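Local coordinates for Ice-binding protein isoform1a (Antarctomyces psychrotrophicus, PDB 7BWX), which probably binds to ice crystals, recognising water molecules of the prism planes, as an antifreeze protein of the ice-binding family from an Antarctic fungus, at residues 14-26 / 32-44. The protein carries 1 engineered substitution. Numbering follows the deposited sequence.
Sequences ASSFGALAPQGVA and VINGDMGTTGTSI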
ATOM      1  N   ALA A  14     -12.200   4.531   1.742  1.00 14.00           N
ATOM      2  CA  ALA A  14     -11.082   3.566   1.943  1.00 13.85           C
ATOM      3  C   ALA A  14     -10.025   4.155   2.896  1.00 13.92           C
ATOM      4  O   ALA A  14      -9.147   3.405   3.342  1.00 12.51           O
ATOM      5  CB  ALA A  14     -10.472   3.178   0.622  1.00 14.10           C
ATOM      6  N   SER A  15     -10.084   5.457   3.208  1.00 14.02           N
ATOM      7  CA  SER A  15      -8.968   6.158   3.904  1.00 17.22           C
ATOM      8  C   SER A  15      -8.748   5.622   5.329  1.00 16.78           C
ATOM      9  O   SER A  15      -7.630   5.771   5.816  1.00 16.87           O
ATOM     10  CB  SER A  15      -9.185   7.665   3.914  1.00 18.69           C
ATOM     11  OG  SER A  15     -10.210   7.938   4.858  1.00 22.08           O
ATOM     12  N   SER A  16      -9.730   4.977   5.960  1.00 15.64           N
ATOM     13  CA  SER A  16      -9.612   4.458   7.335  1.00 15.76           C
ATOM     14  C   SER A  16      -9.162   2.986   7.382  1.00 14.90           C
ATOM     15  O   SER A  16      -8.957   2.457   8.522  1.00 13.56           O
ATOM     16  CB  SER A  16     -10.899   4.679   8.035  1.00 17.33           C
ATOM     17  OG  SER A  16     -11.918   3.841   7.491  1.00 18.44           O
ATOM     18  N   PHE A  17      -8.974   2.342   6.232  1.00 12.71           N
ATOM     19  CA  PHE A  17      -8.699   0.879   6.164  1.00 12.67           C
ATOM     20  C   PHE A  17      -7.205   0.594   6.188  1.00 12.83           C
ATOM     21  O   PHE A  17      -6.471   1.178   5.379  1.00 14.71           O
ATOM     22  CB  PHE A  17      -9.360   0.244   4.928  1.00 12.22           C
ATOM     23  CG  PHE A  17     -10.852   0.071   5.088  1.00 12.17           C
ATOM     24  CD1 PHE A  17     -11.720   1.155   4.966  1.00 12.35           C
ATOM     25  CD2 PHE A  17     -11.362  -1.149   5.466  1.00 11.68           C
ATOM     26  CE1 PHE A  17     -13.077   1.009   5.193  1.00 12.66           C
ATOM     27  CE2 PHE A  17     -12.724  -1.311   5.652  1.00 12.47           C
ATOM     28  CZ  PHE A  17     -13.576  -0.241   5.518  1.00 13.42           C
ATOM     29  N   GLY A  18      -6.792  -0.350   7.030  1.00 13.09           N
ATOM     30  CA  GLY A  18      -5.437  -0.924   6.955  1.00 14.06           C
ATOM     31  C   GLY A  18      -5.347  -2.034   5.931  1.00 14.41           C
ATOM     32  O   GLY A  18      -4.273  -2.206   5.347  1.00 12.52           O
ATOM     33  N   ALA A  19      -6.442  -2.779   5.755  1.00 13.78           N
ATOM     34  CA  ALA A  19      -6.535  -3.898   4.799  1.00 13.61           C
ATOM     35  C   ALA A  19      -7.962  -3.902   4.250  1.00 13.40           C
ATOM     36  O   ALA A  19      -8.964  -3.944   5.031  1.00 14.55           O
ATOM     37  CB  ALA A  19      -6.179  -5.202   5.433  1.00 14.94           C
ATOM     38  N   LEU A  20      -8.041  -3.868   2.940  1.00 13.60           N
ATOM     39  CA  LEU A  20      -9.329  -3.908   2.217  1.00 13.73           C
ATOM     40  C   LEU A  20      -9.142  -4.805   0.998  1.00 14.03           C
ATOM     41  O   LEU A  20      -8.156  -4.624   0.233  1.00 13.57           O
ATOM     42  CB  LEU A  20      -9.711  -2.487   1.827  1.00 13.50           C
ATOM     43  CG  LEU A  20     -10.990  -2.366   1.030  1.00 14.50           C
ATOM     44  CD1 LEU A  20     -12.168  -2.756   1.891  1.00 16.21           C
ATOM     45  CD2 LEU A  20     -11.082  -0.936   0.507  1.00 15.66           C
ATOM     46  N   ALA A  21      -9.945  -5.855   0.903  1.00 13.37           N
ATOM     47  CA  ALA A  21      -9.800  -6.795  -0.221  1.00 15.19           C
ATOM     48  C   ALA A  21     -11.148  -7.404  -0.484  1.00 15.30           C
ATOM     49  O   ALA A  21     -11.734  -7.999   0.410  1.00 13.93           O
ATOM     50  CB  ALA A  21      -8.807  -7.837   0.106  1.00 15.98           C
ATOM     51  N   PRO A  22     -11.611  -7.347  -1.739  1.00 14.83           N
ATOM     52  CA  PRO A  22     -12.942  -7.857  -2.019  1.00 14.16           C
ATOM     53  C   PRO A  22     -13.031  -9.360  -1.743  1.00 14.73           C
ATOM     54  O   PRO A  22     -14.028  -9.821  -1.150  1.00 17.38           O
ATOM     55  CB  PRO A  22     -13.143  -7.519  -3.481  1.00 15.69           C
ATOM     56  CG  PRO A  22     -11.751  -7.260  -4.040  1.00 16.25           C
ATOM     57  CD  PRO A  22     -10.934  -6.737  -2.882  1.00 15.30           C
ATOM     58  N   GLN A  23     -12.014 -10.115  -2.139  1.00 14.18           N
ATOM     59  CA  GLN A  23     -12.057 -11.588  -2.080  1.00 16.36           C
ATOM     60  C   GLN A  23     -11.303 -12.125  -0.855  1.00 16.61           C
ATOM     61  O   GLN A  23     -10.861 -13.301  -0.892  1.00 18.96           O
ATOM     62  CB  GLN A  23     -11.578 -12.185  -3.405  1.00 18.40           C
ATOM     63  CG  GLN A  23     -12.361 -11.752  -4.645  1.00 21.50           C
ATOM     64  CD  GLN A  23     -13.851 -11.571  -4.526  1.00 29.71           C
ATOM     65  OE1 GLN A  23     -14.589 -12.384  -3.938  1.00 33.47           O
ATOM     66  NE2 GLN A  23     -14.323 -10.489  -5.122  1.00 33.61           N
ATOM     67  N   GLY A  24     -11.193 -11.334   0.212  1.00 13.95           N
ATOM     68  CA  GLY A  24     -10.889 -11.859   1.536  1.00 15.00           C
ATOM     69  C   GLY A  24      -9.509 -11.441   2.045  1.00 14.73           C
ATOM     70  O   GLY A  24      -8.665 -10.974   1.244  1.00 14.86           O
ATOM     71  N   VAL A  25      -9.313 -11.599   3.339  1.00 14.48           N
ATOM     72  CA  VAL A  25      -8.008 -11.397   4.021  1.00 14.65           C
ATOM     73  C   VAL A  25      -7.711 -12.716   4.719  1.00 15.11           C
ATOM     74  O   VAL A  25      -8.605 -13.243   5.434  1.00 15.62           O
ATOM     75  CB  VAL A  25      -8.059 -10.232   5.017  1.00 16.09           C
ATOM     76  CG1 VAL A  25      -6.707 -10.066   5.670  1.00 16.84           C
ATOM     77  CG2 VAL A  25      -8.495  -8.935   4.392  1.00 15.68           C
ATOM     78  N   ALA A  26      -6.579 -13.308   4.414  1.00 13.18           N
ATOM     79  CA  ALA A  26      -6.146 -14.600   4.962  1.00 13.89           C
ATOM     80  C   ALA A  26      -4.891 -14.314   5.790  1.00 13.71           C
ATOM     81  O   ALA A  26      -3.889 -13.959   5.181  1.00 12.40           O
ATOM     82  CB  ALA A  26      -5.847 -15.600   3.859  1.00 14.29           C
ATOM     83  N   VAL A  32      -1.210  -7.456  13.753  1.00 12.21           N
ATOM     84  CA  VAL A  32      -1.932  -6.311  14.330  1.00 12.55           C
ATOM     85  C   VAL A  32      -2.227  -5.321  13.218  1.00 12.58           C
ATOM     86  O   VAL A  32      -1.285  -4.753  12.580  1.00 12.75           O
ATOM     87  CB  VAL A  32      -1.132  -5.648  15.464  1.00 13.21           C
ATOM     88  CG1 VAL A  32      -1.834  -4.405  15.936  1.00 14.12           C
ATOM     89  CG2 VAL A  32      -0.914  -6.630  16.585  1.00 14.55           C
ATOM     90  N   ILE A  33      -3.505  -5.126  12.963  1.00 12.34           N
ATOM     91  CA  ILE A  33      -3.997  -4.095  12.017  1.00 12.88           C
ATOM     92  C   ILE A  33      -4.517  -2.913  12.811  1.00 13.33           C
ATOM     93  O   ILE A  33      -5.610  -3.042  13.422  1.00 15.54           O
ATOM     94  CB  ILE A  33      -5.090  -4.632  11.076  1.00 12.98           C
ATOM     95  CG1 ILE A  33      -4.685  -5.930  10.363  1.00 13.89           C
ATOM     96  CG2 ILE A  33      -5.486  -3.541  10.116  1.00 13.09           C
ATOM     97  CD1 ILE A  33      -3.474  -5.820   9.478  1.00 15.53           C
ATOM     98  N   ASN A  34      -3.796  -1.798  12.783  1.00 13.07           N
ATOM     99  CA  ASN A  34      -4.229  -0.547  13.443  1.00 14.48           C
ATOM    100  C   ASN A  34      -4.974   0.295  12.413  1.00 15.41           C
ATOM    101  O   ASN A  34      -4.407   1.222  11.833  1.00 14.07           O
ATOM    102  CB  ASN A  34      -3.077   0.227  14.100  1.00 15.42           C
ATOM    103  CG  ASN A  34      -2.395  -0.595  15.166  1.00 15.53           C
ATOM    104  OD1 ASN A  34      -3.071  -1.123  16.053  1.00 16.27           O
ATOM    105  ND2 ASN A  34      -1.076  -0.744  15.040  1.00 15.96           N
ATOM    106  N   GLY A  35      -6.230  -0.050  12.194  1.00 15.18           N
ATOM    107  CA  GLY A  35      -7.065   0.485  11.122  1.00 15.31           C
ATOM    108  C   GLY A  35      -8.284  -0.398  10.955  1.00 15.05           C
ATOM    109  O   GLY A  35      -8.397  -1.405  11.634  1.00 14.57           O
ATOM    110  N   ASP A  36      -9.127  -0.030  10.024  1.00 15.31           N
ATOM    111  CA  ASP A  36     -10.330  -0.802   9.681  1.00 15.17           C
ATOM    112  C   ASP A  36      -9.907  -1.933   8.758  1.00 14.85           C
ATOM    113  O   ASP A  36      -8.821  -1.846   8.113  1.00 13.65           O
ATOM    114  CB  ASP A  36     -11.363   0.109   9.033  1.00 15.46           C
ATOM    115  CG  ASP A  36     -11.925   1.186   9.946  1.00 17.69           C
ATOM    116  OD1 ASP A  36     -11.756   1.088  11.173  1.00 17.78           O
ATOM    117  OD2 ASP A  36     -12.556   2.108   9.397  1.00 20.15           O
ATOM    118  N   MET A  37     -10.717  -2.975   8.690  1.00 14.50           N
ATOM    119  CA  MET A  37     -10.491  -4.104   7.771  1.00 14.79           C
ATOM    120  C   MET A  37     -11.821  -4.447   7.120  1.00 14.80           C
ATOM    121  O   MET A  37     -12.881  -4.359   7.789  1.00 13.47           O
ATOM    122  CB  MET A  37      -9.934  -5.340   8.470  1.00 17.85           C
ATOM    123  CG  MET A  37      -9.622  -6.469   7.510  1.00 21.28           C
ATOM    124  SD  MET A  37      -8.448  -7.604   8.279  1.00 25.72           S
ATOM    125  CE  MET A  37      -9.443  -8.192   9.643  1.00 31.30           C
ATOM    126  N   GLY A  38     -11.775  -4.730   5.818  1.00 15.05           N
ATOM    127  CA  GLY A  38     -13.024  -5.108   5.156  1.00 16.52           C
ATOM    128  C   GLY A  38     -12.834  -5.941   3.919  1.00 14.81           C
ATOM    129  O   GLY A  38     -11.744  -6.000   3.346  1.00 12.29           O
ATOM    130  N   THR A  39     -13.954  -6.506   3.492  1.00 13.82           N
ATOM    131  CA  THR A  39     -14.096  -7.250   2.248  1.00 14.41           C
ATOM    132  C   THR A  39     -15.471  -6.899   1.668  1.00 15.55           C
ATOM    133  O   THR A  39     -16.268  -6.296   2.378  1.00 14.74           O
ATOM    134  CB  THR A  39     -14.039  -8.756   2.511  1.00 14.93           C
ATOM    135  OG1 THR A  39     -15.284  -9.183   3.084  1.00 14.04           O
ATOM    136  CG2 THR A  39     -12.938  -9.154   3.454  1.00 15.30           C
ATOM    137  N   THR A  40     -15.748  -7.367   0.465  1.00 15.43           N
ATOM    138  CA  THR A  40     -17.065  -7.178  -0.170  1.00 16.67           C
ATOM    139  C   THR A  40     -17.933  -8.422   0.033  1.00 18.84           C
ATOM    140  O   THR A  40     -18.901  -8.584  -0.729  1.00 21.61           O
ATOM    141  CB  THR A  40     -16.869  -6.737  -1.618  1.00 17.44           C
ATOM    142  OG1 THR A  40     -16.075  -7.680  -2.330  1.00 16.74           O
ATOM    143  CG2 THR A  40     -16.217  -5.373  -1.690  1.00 16.61           C
ATOM    144  N   GLY A  41     -17.725  -9.188   1.096  1.00 19.78           N
ATOM    145  CA  GLY A  41     -18.574 -10.373   1.375  1.00 20.71           C
ATOM    146  C   GLY A  41     -17.765 -11.608   1.745  1.00 20.06           C
ATOM    147  O   GLY A  41     -18.240 -12.439   2.540  1.00 21.11           O
ATOM    148  N   THR A  42     -16.586 -11.776   1.185  1.00 17.92           N
ATOM    149  CA  THR A  42     -15.719 -12.919   1.523  1.00 17.27           C
ATOM    150  C   THR A  42     -15.340 -12.854   3.014  1.00 17.19           C
ATOM    151  O   THR A  42     -15.011 -11.775   3.513  1.00 17.37           O
ATOM    152  CB  THR A  42     -14.480 -12.889   0.622  1.00 18.92           C
ATOM    153  OG1 THR A  42     -14.945 -12.881  -0.735  1.00 21.41           O
ATOM    154  CG2 THR A  42     -13.546 -14.036   0.899  1.00 17.00           C
ATOM    155  N   SER A  43     -15.343 -13.993   3.693  1.00 15.49           N
ATOM    156  CA  SER A  43     -14.975 -14.118   5.113  1.00 18.46           C
ATOM    157  C   SER A  43     -13.467 -13.886   5.255  1.00 17.79           C
ATOM    158  O   SER A  43     -12.712 -14.038   4.248  1.00 17.05           O
ATOM    159  CB  SER A  43     -15.381 -15.466   5.642  1.00 22.72           C
ATOM    160  OG  SER A  43     -14.523 -16.436   5.082  1.00 33.51           O
ATOM    161  N   ILE A  44     -13.058 -13.402   6.412  1.00 15.61           N
ATOM    162  CA  ILE A  44     -11.609 -13.249   6.728  1.00 17.97           C
ATOM    163  C   ILE A  44     -11.212 -14.496   7.493  1.00 20.03           C
ATOM    164  O   ILE A  44     -12.086 -15.045   8.189  1.00 22.30           O
ATOM    165  CB  ILE A  44     -11.370 -11.955   7.515  1.00 18.80           C
ATOM    166  CG1 ILE A  44     -12.087 -12.003   8.866  1.00 23.41           C
ATOM    167  CG2 ILE A  44     -11.840 -10.768   6.682  1.00 18.29           C
ATOM    168  CD1 ILE A  44     -11.585 -11.004   9.888  1.00 28.19           C
TER
HETATM  169  O   HOH W   1     -16.710 -10.787  -1.715  1.00 28.28           O
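D36 meets S16 and F17 through its backbone, its CB and one carboxylate oxygen, OD2, and exemplifies how successive coils of a right-handed beta-helix are fastened where a strand begins. Its backbone N donates to S16 O (2.9 Å). With CG anti to the carbonyl carbon (chi1 -66°), OD2 is brought to S16 OG, which donates to it at 2.7 Å from above the carboxylate plane; OD1 accepts from Q55 N. The CB methylene lies over the centre of the F17 ring, 3.8 Å from its centroid, a CH-pi contact; the ring edge faces G38 N. Replacing D36 by alanine would remove the carboxylate, which is likely to leave S16 OG and Q55 N without their acceptor. D36 O accepts from G18 N at 2.7 Å and, weakly, from A19 N, marking a beta bulge beyond which the parallel ladder runs through G38 N to A19 O (3.0 Å) and A21 N to G38 O.

On the inner side V25 sets CG1 against M37 SD at 4.0 Å, the two side chains crossing at a slant, and rests CB on I44 CG2. At the far turn P22 O takes a bond from T40 OG1 (3.2 Å), and water 1 joins it to T42 OG1.

Strand 186-192 pairs with 19-20 and strand 56-58 with 36-39, so both segments continue the stacked coils; helix 61-79 covers F17, P22 and T40, and F47 and L56 pack against M37.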